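Local coordinates for oligogalacturonate lyase (Vibrio parahaemolyticus RIMD 2210633, PDB 3C5M), which probably cleaves oligogalacturonides, the short fragments of pectin, as a manganese-binding lyase built on a seven-bladed beta-propeller, at residues P283-L288 with F321-N326. Sequence-based numbering, arbitrary orientation.
With MN (manganese (II) ion), chain D.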
ATOM      1  N   PRO A 283     -18.090  -5.601  -0.907  1.00 68.26           N
ATOM      2  CA  PRO A 283     -18.164  -6.875  -0.188  1.00 67.40           C
ATOM      3  C   PRO A 283     -17.300  -6.814   1.079  1.00 69.95           C
ATOM      4  O   PRO A 283     -16.396  -5.981   1.187  1.00 65.18           O
ATOM      5  CB  PRO A 283     -17.655  -7.883  -1.214  1.00 62.98           C
ATOM      6  CG  PRO A 283     -16.734  -7.061  -2.073  1.00 65.43           C
ATOM      7  CD  PRO A 283     -17.482  -5.769  -2.237  1.00 64.32           C
ATOM      8  N   PRO A 284     -17.567  -7.695   2.055  1.00 72.37           N
ATOM      9  CA  PRO A 284     -16.799  -7.711   3.307  1.00 72.17           C
ATOM     10  C   PRO A 284     -15.292  -7.856   3.077  1.00 68.16           C
ATOM     11  O   PRO A 284     -14.759  -8.967   3.126  1.00 70.56           O
ATOM     12  CB  PRO A 284     -17.390  -8.908   4.045  1.00 77.24           C
ATOM     13  CG  PRO A 284     -17.750  -9.845   2.913  1.00 75.92           C
ATOM     14  CD  PRO A 284     -18.413  -8.898   1.945  1.00 71.29           C
ATOM     15  N   CYS A 285     -14.606  -6.739   2.838  1.00 61.33           N
ATOM     16  CA  CYS A 285     -13.163  -6.770   2.584  1.00 53.72           C
ATOM     17  C   CYS A 285     -12.354  -5.755   3.372  1.00 45.60           C
ATOM     18  O   CYS A 285     -12.843  -4.675   3.683  1.00 48.12           O
ATOM     19  CB  CYS A 285     -12.890  -6.569   1.094  1.00 56.28           C
ATOM     20  SG  CYS A 285     -13.461  -7.924   0.051  1.00 57.87           S
ATOM     21  N   SER A 286     -11.104  -6.096   3.672  1.00 41.94           N
ATOM     22  CA  SER A 286     -10.236  -5.202   4.435  1.00 41.75           C
ATOM     23  C   SER A 286      -9.646  -4.105   3.576  1.00 36.86           C
ATOM     24  O   SER A 286      -9.955  -2.934   3.755  1.00 41.48           O
ATOM     25  CB  SER A 286      -9.086  -5.977   5.081  1.00 38.13           C
ATOM     26  OG  SER A 286      -9.559  -6.895   6.047  1.00 48.81           O
ATOM     27  N   HIS A 287      -8.788  -4.494   2.640  1.00 42.65           N
ATOM     28  CA  HIS A 287      -8.134  -3.529   1.766  1.00 40.26           C
ATOM     29  C   HIS A 287      -8.820  -3.489   0.418  1.00 41.58           C
ATOM     30  O   HIS A 287      -9.561  -4.406   0.071  1.00 43.82           O
ATOM     31  CB  HIS A 287      -6.662  -3.893   1.562  1.00 34.76           C
ATOM     32  CG  HIS A 287      -5.960  -4.306   2.816  1.00 33.58           C
ATOM     33  ND1 HIS A 287      -6.192  -5.516   3.428  1.00 42.77           N
ATOM     34  CD2 HIS A 287      -5.036  -3.669   3.574  1.00 38.58           C
ATOM     35  CE1 HIS A 287      -5.442  -5.608   4.512  1.00 49.96           C
ATOM     36  NE2 HIS A 287      -4.733  -4.500   4.624  1.00 34.56           N
ATOM     37  N   LEU A 288      -8.560  -2.428  -0.342  1.00 36.20           N
ATOM     38  CA  LEU A 288      -9.146  -2.273  -1.663  1.00 25.34           C
ATOM     39  C   LEU A 288      -8.154  -1.589  -2.592  1.00 31.27           C
ATOM     40  O   LEU A 288      -7.581  -0.566  -2.248  1.00 38.37           O
ATOM     41  CB  LEU A 288     -10.428  -1.448  -1.574  1.00 34.91           C
ATOM     42  CG  LEU A 288     -11.193  -1.186  -2.877  1.00 34.28           C
ATOM     43  CD1 LEU A 288     -11.587  -2.495  -3.545  1.00 27.32           C
ATOM     44  CD2 LEU A 288     -12.425  -0.366  -2.560  1.00 31.99           C
ATOM     45  N   PHE A 321     -11.977 -15.256   0.956  1.00 35.52           N
ATOM     46  CA  PHE A 321     -11.888 -15.045  -0.490  1.00 44.05           C
ATOM     47  C   PHE A 321     -11.387 -13.686  -0.969  1.00 48.65           C
ATOM     48  O   PHE A 321     -11.547 -12.657  -0.301  1.00 49.70           O
ATOM     49  CB  PHE A 321     -13.244 -15.308  -1.164  1.00 42.37           C
ATOM     50  CG  PHE A 321     -13.657 -16.749  -1.165  1.00 46.23           C
ATOM     51  CD1 PHE A 321     -14.491 -17.248  -0.167  1.00 47.72           C
ATOM     52  CD2 PHE A 321     -13.208 -17.610  -2.164  1.00 43.44           C
ATOM     53  CE1 PHE A 321     -14.876 -18.582  -0.163  1.00 49.69           C
ATOM     54  CE2 PHE A 321     -13.579 -18.943  -2.176  1.00 39.98           C
ATOM     55  CZ  PHE A 321     -14.418 -19.435  -1.173  1.00 55.38           C
ATOM     56  N   LEU A 322     -10.775 -13.707  -2.148  1.00 42.99           N
ATOM     57  CA  LEU A 322     -10.289 -12.503  -2.794  1.00 33.21           C
ATOM     58  C   LEU A 322     -11.389 -12.112  -3.768  1.00 31.48           C
ATOM     59  O   LEU A 322     -11.975 -12.970  -4.422  1.00 22.87           O
ATOM     60  CB  LEU A 322      -8.998 -12.785  -3.558  1.00 29.67           C
ATOM     61  CG  LEU A 322      -7.712 -12.731  -2.731  1.00 34.12           C
ATOM     62  CD1 LEU A 322      -6.517 -13.133  -3.593  1.00 15.62           C
ATOM     63  CD2 LEU A 322      -7.541 -11.329  -2.165  1.00 22.84           C
ATOM     64  N   TYR A 323     -11.675 -10.823  -3.871  1.00 35.34           N
ATOM     65  CA  TYR A 323     -12.730 -10.390  -4.766  1.00 41.28           C
ATOM     66  C   TYR A 323     -12.254  -9.554  -5.939  1.00 43.51           C
ATOM     67  O   TYR A 323     -11.358  -8.723  -5.802  1.00 47.88           O
ATOM     68  CB  TYR A 323     -13.773  -9.607  -3.981  1.00 43.80           C
ATOM     69  CG  TYR A 323     -14.600 -10.453  -3.048  1.00 49.44           C
ATOM     70  CD1 TYR A 323     -15.883 -10.876  -3.412  1.00 52.74           C
ATOM     71  CD2 TYR A 323     -14.113 -10.816  -1.790  1.00 47.75           C
ATOM     72  CE1 TYR A 323     -16.664 -11.634  -2.547  1.00 54.21           C
ATOM     73  CE2 TYR A 323     -14.883 -11.574  -0.915  1.00 49.84           C
ATOM     74  CZ  TYR A 323     -16.159 -11.979  -1.299  1.00 56.30           C
ATOM     75  OH  TYR A 323     -16.938 -12.729  -0.449  1.00 58.75           O
ATOM     76  N   VAL A 324     -12.846  -9.790  -7.103  1.00 39.17           N
ATOM     77  CA  VAL A 324     -12.503  -9.006  -8.276  1.00 38.40           C
ATOM     78  C   VAL A 324     -13.768  -8.273  -8.721  1.00 43.84           C
ATOM     79  O   VAL A 324     -14.629  -8.825  -9.412  1.00 49.60           O
ATOM     80  CB  VAL A 324     -11.958  -9.882  -9.413  1.00 37.28           C
ATOM     81  CG1 VAL A 324     -11.794  -9.059 -10.661  1.00 27.64           C
ATOM     82  CG2 VAL A 324     -10.620 -10.468  -9.015  1.00 35.56           C
ATOM     83  N   LEU A 325     -13.882  -7.022  -8.285  1.00 44.13           N
ATOM     84  CA  LEU A 325     -15.023  -6.193  -8.616  1.00 41.28           C
ATOM     85  C   LEU A 325     -14.906  -5.623 -10.022  1.00 42.32           C
ATOM     86  O   LEU A 325     -13.820  -5.301 -10.495  1.00 40.22           O
ATOM     87  CB  LEU A 325     -15.160  -5.048  -7.608  1.00 33.70           C
ATOM     88  CG  LEU A 325     -15.423  -5.418  -6.143  1.00 38.86           C
ATOM     89  CD1 LEU A 325     -14.203  -6.106  -5.567  1.00 23.49           C
ATOM     90  CD2 LEU A 325     -15.746  -4.163  -5.333  1.00 36.97           C
ATOM     91  N   ASN A 326     -16.047  -5.513 -10.683  1.00 46.46           N
ATOM     92  CA  ASN A 326     -16.122  -4.970 -12.021  1.00 41.95           C
ATOM     93  C   ASN A 326     -16.828  -3.611 -11.915  1.00 41.61           C
ATOM     94  O   ASN A 326     -18.049  -3.557 -11.836  1.00 42.00           O
ATOM     95  CB  ASN A 326     -16.934  -5.908 -12.896  1.00 42.12           C
ATOM     96  CG  ASN A 326     -16.883  -5.527 -14.346  1.00 49.03           C
ATOM     97  OD1 ASN A 326     -17.153  -4.380 -14.708  1.00 49.03           O
ATOM     98  ND2 ASN A 326     -16.541  -6.490 -15.196  1.00 55.81           N
TER
HETATM   99 MN    MN D 401      -2.885  -4.073   5.302  1.00 30.99          MN
HETATM  100  O   HOH W   1      -3.885  -2.869   6.932  1.00  6.75           O
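Pro-283 lies over one face of the Tyr-323 ring. Pro-283 CB stands 4.2 Å from the centroid of the Tyr-323 ring and only 13° off the ring normal, which makes a CH-pi contact. Pro-283 CB is offset toward the rim, 4.1 Å from Tyr-323 CE1. CG of the same proline reaches back over Tyr-323 CG and CD1, so one side of the pyrrolidine ring follows the tyrosine face. The two side chains run past each other in opposite directions. The third ring carbon meets a different residue: Pro-283 CD and Leu-325 CD2 reach toward each other and touch at 3.9 Å. Cys-285 adds a sulfur-aromatic contact. Cys-285 SG lies 3.5 Å from Tyr-323 CD2 and approaches the ring obliquely, 49° off the normal. Tyr-323 has CG anti to its carbonyl carbon (chi1 -71°), which carries the ring across to Pro-283 and Cys-285. The tyrosine hydroxyl has its own partner, a hydrogen bond to Asp-319 just ahead of the strand, so the ring is held at its far end too. No hydrogen bond joins the two segments, and the contact is carried by apolar, CH-pi and sulfur-aromatic packing.

Further along, His-287 turns to the manganese and binds it through NE2 at 2.0 Å. Gln-350, His-353, His-355 and a water also bind this ion. The other ring nitrogen, ND1, makes a weak hydrogen bond to Asp-300 OD2.

Strands 285-290 and 321-326 belong to one four-stranded antiparallel blade of the propeller. Strand 296-301 lies between them in the sheet. The chain turns a corner at Ser-286, so Pro-283 and Cys-285 reach Tyr-323 and Leu-325 from before that corner. Pro-283 comes from the link that follows strand 276-281 of the preceding blade. Leu-288 and Leu-325 both touch Ile-266 of that blade's strand 264-269, while strand 334-337 flanks 321-326 on its outer side.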